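Local coordinates for actin-related protein 8 (PDB 4FO0) that binds ATP with low basal ATPase activity and is a proposed core subunit of the INO80 chromatin remodeller, involved in transcription, DNA replication and probably DNA repair, at residues H21-T25 with W153-G158; I40-R46 with Y134-A140. All blocks are in the same frame, centred on the assembly; numbering follows the deposited sequence.

Contact 1. Residues H21-T25 with W153-G158. With ATP (adenosine-5'-triphosphate), chain C.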
loop_
_atom_site.group_PDB
_atom_site.type_symbol
_atom_site.label_atom_id
_atom_site.label_comp_id
_atom_site.label_asym_id
_atom_site.label_seq_id
_atom_site.Cartn_x
_atom_site.Cartn_y
_atom_site.Cartn_z
ATOM N N HIS A 21 -6.617 -1.094 10.360
ATOM C CA HIS A 21 -5.372 -1.117 9.610
ATOM C C HIS A 21 -5.337 0.030 8.618
ATOM O O HIS A 21 -5.864 -0.075 7.508
ATOM C CB HIS A 21 -5.225 -2.422 8.852
ATOM C CG HIS A 21 -3.873 -2.606 8.253
ATOM N ND1 HIS A 21 -3.594 -3.594 7.328
ATOM C CD2 HIS A 21 -2.714 -1.930 8.444
ATOM C CE1 HIS A 21 -2.322 -3.519 6.983
ATOM N NE2 HIS A 21 -1.765 -2.516 7.641
ATOM N N PRO A 22 -4.710 1.131 9.017
ATOM C CA PRO A 22 -4.562 2.325 8.176
ATOM C C PRO A 22 -3.553 2.071 7.056
ATOM O O PRO A 22 -2.670 1.236 7.204
ATOM C CB PRO A 22 -3.996 3.367 9.143
ATOM C CG PRO A 22 -4.038 2.725 10.521
ATOM C CD PRO A 22 -4.002 1.260 10.298
ATOM N N GLY A 23 -3.703 2.783 5.948
ATOM C CA GLY A 23 -2.759 2.720 4.842
ATOM C C GLY A 23 -2.672 4.087 4.176
ATOM O O GLY A 23 -3.534 4.953 4.386
ATOM N N SER A 24 -1.638 4.299 3.375
ATOM C CA SER A 24 -1.510 5.550 2.633
ATOM C C SER A 24 -2.741 5.784 1.755
ATOM O O SER A 24 -3.228 6.906 1.625
ATOM C CB SER A 24 -0.262 5.520 1.750
ATOM O OG SER A 24 0.894 5.292 2.534
ATOM N N THR A 25 -3.253 4.714 1.158
ATOM C CA THR A 25 -4.345 4.851 0.211
ATOM C C THR A 25 -5.627 4.162 0.679
ATOM O O THR A 25 -6.733 4.639 0.406
ATOM C CB THR A 25 -3.899 4.421 -1.209
ATOM O OG1 THR A 25 -3.074 5.459 -1.743
ATOM C CG2 THR A 25 -5.074 4.246 -2.152
ATOM N N TRP A 153 -5.009 13.518 1.999
ATOM C CA TRP A 153 -4.651 12.157 2.338
ATOM C C TRP A 153 -3.812 12.221 3.604
ATOM O O TRP A 153 -2.651 12.605 3.550
ATOM C CB TRP A 153 -3.809 11.545 1.231
ATOM C CG TRP A 153 -4.498 11.406 -0.083
ATOM C CD1 TRP A 153 -4.524 12.322 -1.095
ATOM C CD2 TRP A 153 -5.237 10.266 -0.553
ATOM N NE1 TRP A 153 -5.241 11.826 -2.166
ATOM C CE2 TRP A 153 -5.691 10.570 -1.860
ATOM C CE3 TRP A 153 -5.565 9.023 0.002
ATOM C CZ2 TRP A 153 -6.450 9.673 -2.618
ATOM C CZ3 TRP A 153 -6.323 8.128 -0.756
ATOM C CH2 TRP A 153 -6.756 8.460 -2.048
ATOM N N PRO A 154 -4.397 11.857 4.751
ATOM C CA PRO A 154 -3.746 11.964 6.060
ATOM C C PRO A 154 -2.484 11.121 6.155
ATOM O O PRO A 154 -1.664 11.331 7.041
ATOM C CB PRO A 154 -4.800 11.417 7.015
ATOM C CG PRO A 154 -6.089 11.620 6.308
ATOM C CD PRO A 154 -5.789 11.399 4.861
ATOM N N ILE A 155 -2.328 10.164 5.252
ATOM C CA ILE A 155 -1.143 9.334 5.274
ATOM C C ILE A 155 -0.488 9.273 3.901
ATOM O O ILE A 155 -1.162 9.089 2.885
ATOM C CB ILE A 155 -1.476 7.930 5.799
ATOM C CG1 ILE A 155 -2.101 8.052 7.190
ATOM C CG2 ILE A 155 -0.224 7.041 5.816
ATOM C CD1 ILE A 155 -2.432 6.738 7.808
ATOM N N ARG A 156 0.825 9.460 3.884
ATOM C CA ARG A 156 1.618 9.413 2.657
ATOM C C ARG A 156 2.859 8.598 2.946
ATOM O O ARG A 156 3.496 8.783 3.991
ATOM C CB ARG A 156 2.046 10.823 2.199
ATOM C CG ARG A 156 0.908 11.801 1.877
ATOM C CD ARG A 156 0.226 11.513 0.541
ATOM N NE ARG A 156 -0.645 10.343 0.635
ATOM C CZ ARG A 156 -1.347 9.830 -0.371
ATOM N NH1 ARG A 156 -1.289 10.377 -1.579
ATOM N NH2 ARG A 156 -2.105 8.755 -0.168
ATOM N N ARG A 157 3.202 7.696 2.034
ATOM C CA ARG A 157 4.399 6.884 2.208
ATOM C C ARG A 157 4.441 6.259 3.598
ATOM O O ARG A 157 5.510 6.145 4.207
ATOM C CB ARG A 157 5.655 7.723 1.945
ATOM C CG ARG A 157 6.064 7.730 0.476
ATOM C CD ARG A 157 7.228 8.681 0.215
ATOM N NE ARG A 157 6.784 10.018 -0.176
ATOM C CZ ARG A 157 5.995 10.265 -1.223
ATOM N NH1 ARG A 157 5.543 9.264 -1.996
ATOM N NH2 ARG A 157 5.651 11.520 -1.493
ATOM N N GLY A 158 3.262 5.886 4.095
ATOM C CA GLY A 158 3.131 5.144 5.341
ATOM C C GLY A 158 3.406 5.935 6.604
ATOM O O GLY A 158 3.518 5.357 7.693
HETATM P PG ATP C . 0.914 1.695 2.067
HETATM O O1G ATP C . 1.021 0.300 2.620
HETATM O O2G ATP C . 0.592 2.767 3.079
HETATM O O3G ATP C . 2.009 2.098 1.103
HETATM P PB ATP C . -1.751 0.792 1.340
HETATM O O1B ATP C . -2.847 1.760 0.984
HETATM O O2B ATP C . -1.770 -0.064 2.598
HETATM O O3B ATP C . -0.396 1.637 1.148
HETATM P PA ATP C . -2.323 -1.499 -0.263
HETATM O O1A ATP C . -3.791 -1.159 -0.280
HETATM O O2A ATP C . -1.786 -2.668 0.523
HETATM O O3A ATP C . -1.517 -0.159 0.068
HETATM O "O5'" ATP C . -1.877 -1.694 -1.783
HETATM C "C5'" ATP C . -2.259 -0.688 -2.708
HETATM C "C4'" ATP C . -1.512 -0.923 -3.997
HETATM O "O4'" ATP C . -1.845 -2.226 -4.453
HETATM C "C3'" ATP C . -1.916 0.041 -5.100
HETATM O "O3'" ATP C . -0.744 0.597 -5.705
HETATM C "C2'" ATP C . -2.657 -0.823 -6.090
HETATM O "O2'" ATP C . -2.501 -0.388 -7.433
HETATM C "C1'" ATP C . -1.977 -2.149 -5.866
HETATM N N9 ATP C . -2.761 -3.247 -6.450
HETATM C C8 ATP C . -3.979 -3.647 -6.060
HETATM N N7 ATP C . -4.410 -4.678 -6.825
HETATM C C5 ATP C . -3.451 -4.944 -7.719
HETATM C C6 ATP C . -3.275 -5.901 -8.823
HETATM N N6 ATP C . -4.254 -6.800 -9.097
HETATM N N1 ATP C . -2.114 -5.841 -9.526
HETATM C C2 ATP C . -1.145 -4.945 -9.251
HETATM N N3 ATP C . -1.251 -4.035 -8.260
HETATM C C4 ATP C . -2.359 -3.992 -7.475
HETATM O O HOH W 1 -3.946 8.745 3.611
#

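Contact 2. Residues I40-R46 with Y134-A140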
loop_
_atom_site.group_PDB
_atom_site.type_symbol
_atom_site.label_atom_id
_atom_site.label_comp_id
_atom_site.label_asym_id
_atom_site.label_seq_id
_atom_site.Cartn_x
_atom_site.Cartn_y
_atom_site.Cartn_z
ATOM N N ILE A 40 -11.757 1.411 2.658
ATOM C CA ILE A 40 -12.102 2.782 2.323
ATOM C C ILE A 40 -10.884 3.530 1.819
ATOM O O ILE A 40 -9.792 3.404 2.397
ATOM C CB ILE A 40 -12.634 3.528 3.570
ATOM C CG1 ILE A 40 -13.950 2.913 4.026
ATOM C CG2 ILE A 40 -12.793 5.014 3.295
ATOM C CD1 ILE A 40 -13.777 1.558 4.644
ATOM N N PRO A 41 -11.059 4.309 0.743
ATOM C CA PRO A 41 -10.009 5.257 0.325
ATOM C C PRO A 41 -9.730 6.161 1.501
ATOM O O PRO A 41 -10.631 6.818 2.005
ATOM C CB PRO A 41 -10.663 6.057 -0.805
ATOM C CG PRO A 41 -11.768 5.132 -1.323
ATOM C CD PRO A 41 -12.241 4.342 -0.132
ATOM N N HIS A 42 -8.494 6.173 1.961
ATOM C CA HIS A 42 -8.172 6.861 3.192
ATOM C C HIS A 42 -7.911 8.337 2.905
ATOM O O HIS A 42 -6.762 8.807 2.917
ATOM C CB HIS A 42 -6.956 6.193 3.802
ATOM C CG HIS A 42 -6.716 6.584 5.212
ATOM N ND1 HIS A 42 -5.691 7.425 5.581
ATOM C CD2 HIS A 42 -7.382 6.273 6.343
ATOM C CE1 HIS A 42 -5.733 7.606 6.887
ATOM N NE2 HIS A 42 -6.745 6.910 7.373
ATOM N N VAL A 43 -8.992 9.056 2.627
ATOM C CA VAL A 43 -8.922 10.410 2.087
ATOM C C VAL A 43 -10.145 11.212 2.523
ATOM O O VAL A 43 -11.202 10.644 2.822
ATOM C CB VAL A 43 -8.883 10.382 0.550
ATOM C CG1 VAL A 43 -10.149 9.717 0.015
ATOM C CG2 VAL A 43 -8.706 11.806 -0.037
ATOM N N ILE A 44 -9.999 12.532 2.568
ATOM C CA ILE A 44 -11.087 13.390 3.005
ATOM C C ILE A 44 -11.094 14.696 2.215
ATOM O O ILE A 44 -10.046 15.290 1.946
ATOM C CB ILE A 44 -11.018 13.693 4.528
ATOM C CG1 ILE A 44 -12.130 14.662 4.923
ATOM C CG2 ILE A 44 -9.698 14.314 4.903
ATOM C CD1 ILE A 44 -12.280 14.850 6.406
ATOM N N ALA A 45 -12.284 15.125 1.822
ATOM C CA ALA A 45 -12.447 16.427 1.185
ATOM C C ALA A 45 -13.062 17.399 2.183
ATOM O O ALA A 45 -14.077 17.105 2.815
ATOM C CB ALA A 45 -13.320 16.319 -0.056
ATOM N N ARG A 46 -12.433 18.554 2.326
ATOM C CA ARG A 46 -12.905 19.551 3.258
ATOM C C ARG A 46 -13.292 20.786 2.487
ATOM O O ARG A 46 -12.539 21.234 1.609
ATOM C CB ARG A 46 -11.826 19.875 4.275
ATOM C CG ARG A 46 -11.694 18.834 5.363
ATOM C CD ARG A 46 -10.979 19.414 6.554
ATOM N NE ARG A 46 -10.909 18.487 7.684
ATOM C CZ ARG A 46 -11.907 18.238 8.523
ATOM N NH1 ARG A 46 -13.088 18.823 8.353
ATOM N NH2 ARG A 46 -11.724 17.389 9.523
ATOM N N TYR A 134 -17.515 18.375 4.804
ATOM C CA TYR A 134 -16.529 17.422 4.323
ATOM C C TYR A 134 -17.128 16.192 3.658
ATOM O O TYR A 134 -18.327 15.908 3.766
ATOM C CB TYR A 134 -15.623 16.969 5.463
ATOM C CG TYR A 134 -16.353 16.194 6.525
ATOM C CD1 TYR A 134 -16.648 16.773 7.751
ATOM C CD2 TYR A 134 -16.760 14.886 6.301
ATOM C CE1 TYR A 134 -17.311 16.066 8.731
ATOM C CE2 TYR A 134 -17.437 14.174 7.274
ATOM C CZ TYR A 134 -17.711 14.770 8.488
ATOM O OH TYR A 134 -18.381 14.064 9.465
ATOM N N LEU A 135 -16.257 15.452 2.982
ATOM C CA LEU A 135 -16.636 14.217 2.339
ATOM C C LEU A 135 -15.547 13.222 2.613
ATOM O O LEU A 135 -14.387 13.591 2.791
ATOM C CB LEU A 135 -16.828 14.443 0.835
ATOM C CG LEU A 135 -18.094 15.268 0.581
ATOM C CD1 LEU A 135 -17.906 16.263 -0.519
ATOM C CD2 LEU A 135 -19.243 14.345 0.277
ATOM N N VAL A 136 -15.917 11.953 2.655
ATOM C CA VAL A 136 -14.968 10.927 3.033
ATOM C C VAL A 136 -14.873 9.813 2.013
ATOM O O VAL A 136 -15.853 9.463 1.370
ATOM C CB VAL A 136 -15.343 10.333 4.393
ATOM C CG1 VAL A 136 -14.409 9.175 4.751
ATOM C CG2 VAL A 136 -15.274 11.409 5.433
ATOM N N GLY A 137 -13.675 9.263 1.872
ATOM C CA GLY A 137 -13.471 8.076 1.065
ATOM C C GLY A 137 -13.797 8.268 -0.398
ATOM O O GLY A 137 -13.366 9.234 -1.037
ATOM N N GLU A 138 -14.567 7.333 -0.935
ATOM C CA GLU A 138 -14.937 7.370 -2.337
ATOM C C GLU A 138 -15.729 8.632 -2.711
ATOM O O GLU A 138 -15.560 9.181 -3.802
ATOM C CB GLU A 138 -15.731 6.125 -2.686
ATOM C CG GLU A 138 -16.032 6.007 -4.159
ATOM C CD GLU A 138 -15.572 4.687 -4.728
ATOM O OE1 GLU A 138 -16.034 4.335 -5.839
ATOM O OE2 GLU A 138 -14.751 4.007 -4.058
ATOM N N GLU A 139 -16.593 9.095 -1.811
ATOM C CA GLU A 139 -17.282 10.356 -2.050
ATOM C C GLU A 139 -16.290 11.508 -2.203
ATOM O O GLU A 139 -16.493 12.419 -3.007
ATOM C CB GLU A 139 -18.274 10.661 -0.939
ATOM C CG GLU A 139 -19.589 9.943 -1.090
ATOM C CD GLU A 139 -20.638 10.466 -0.123
ATOM O OE1 GLU A 139 -21.847 10.255 -0.381
ATOM O OE2 GLU A 139 -20.250 11.091 0.892
ATOM N N ALA A 140 -15.214 11.459 -1.430
ATOM C CA ALA A 140 -14.183 12.472 -1.528
ATOM C C ALA A 140 -13.462 12.402 -2.878
ATOM O O ALA A 140 -13.215 13.441 -3.498
ATOM C CB ALA A 140 -13.214 12.360 -0.375
#

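Contact 1. Residues H21-T25 with W153-G158
The first phosphate-binding loop of the actin fold is backed here by a short turn, with Ser24 set against Ile155, Arg156 and Gly158. Ser24 OG lies anti to its own carbonyl carbon (chi1 -58°), which places it between the ATP and the turn. Ser24 OG donates to ATP O2G at 2.6 Å and accepts from Gly158 N at 2.9 Å. Ser24 N also donates to ATP O2G, at 2.7 Å, so one residue grips this gamma-phosphate oxygen twice. Thr25 N reaches ATP O1B at 3.0 Å. This is the hairpin between strands 17-21 and 26-31, whose backbone amides cradle the phosphates as in actin. Its other side is held through Ser24 O. Arg156 NH2 donates to Ser24 O at 2.8 Å, in the guanidinium plane but from above the carbonyl plane. The Arg156 chain bends at chi2 and chi3, and Arg156 NE donates to Ile155 O at 2.6 Å, nearly straight (168°). Those bonds, with Trp153 CB over one guanidinium face, fix the rotation of the group. A water joins Ser24 O to Ile155 N. Ile155 CD1 meets Pro22 CB at 3.9 Å. Thr25 OG1 is bonded to Asp255, another ATP-binding residue.

Contact 2. Residues I40-R46 with Y134-A140
An antiparallel strand pair, one strand of which leads into a helix, forms this contact, with Ala45 paired to Leu135 and Pro41 set against Gly137. Ala45 N donates to Leu135 O at 2.8 Å. The return bond from Leu135 N to Ala45 O is present, though the place of that oxygen is less sure. Gly137 N donates to Val43 O at 3.0 Å (166°). Strands 38-47 and 134-136 are neighbours in the actin-fold sheet that includes the ATP-side hairpin. Gly137 is the N-cap of helix 138-141, and Pro41 lies against this end of it. Pro41 CG comes to 3.6 Å from Glu138 N. With an alanine here, the CG and CD carbons would be lost and a gap would probably open beside the Gly137-Glu138 turn. Ala45 CB packs on both Leu135 CB and Ala140 CB, the latter at 4.0 Å. On the other face of the sheet, Ile44 CG1 is anti to the backbone N (chi1 177°), and Ile44 CD1 ends 4.1 Å from Tyr134 CB. The same CD1 lies over the rim of one face of the Arg46 guanidinium. Arg46 NE forms a salt bridge with Asp176 of helix 170-187.

The centres of contacts 1 and 2 lie about 13 Å apart. Along the chain the order is 21-25, 40-46, 134-140 and 153-158, so contact 2 falls wholly between the two segments of contact 1. Strand 26-31 leads away from the phosphate loop and pairs with strand 38-47, which also pairs with 134-136 and 149-152. His42 joins the two contacts directly: His42 N is 2.8 Å from Thr25 O, a probable hydrogen bond, and its O packs against Trp153 and Pro154. Helix 170-187 touches residues of both contacts. The ATP loop thus joins two strands of the same sheet that holds the strand pair farther from the nucleotide.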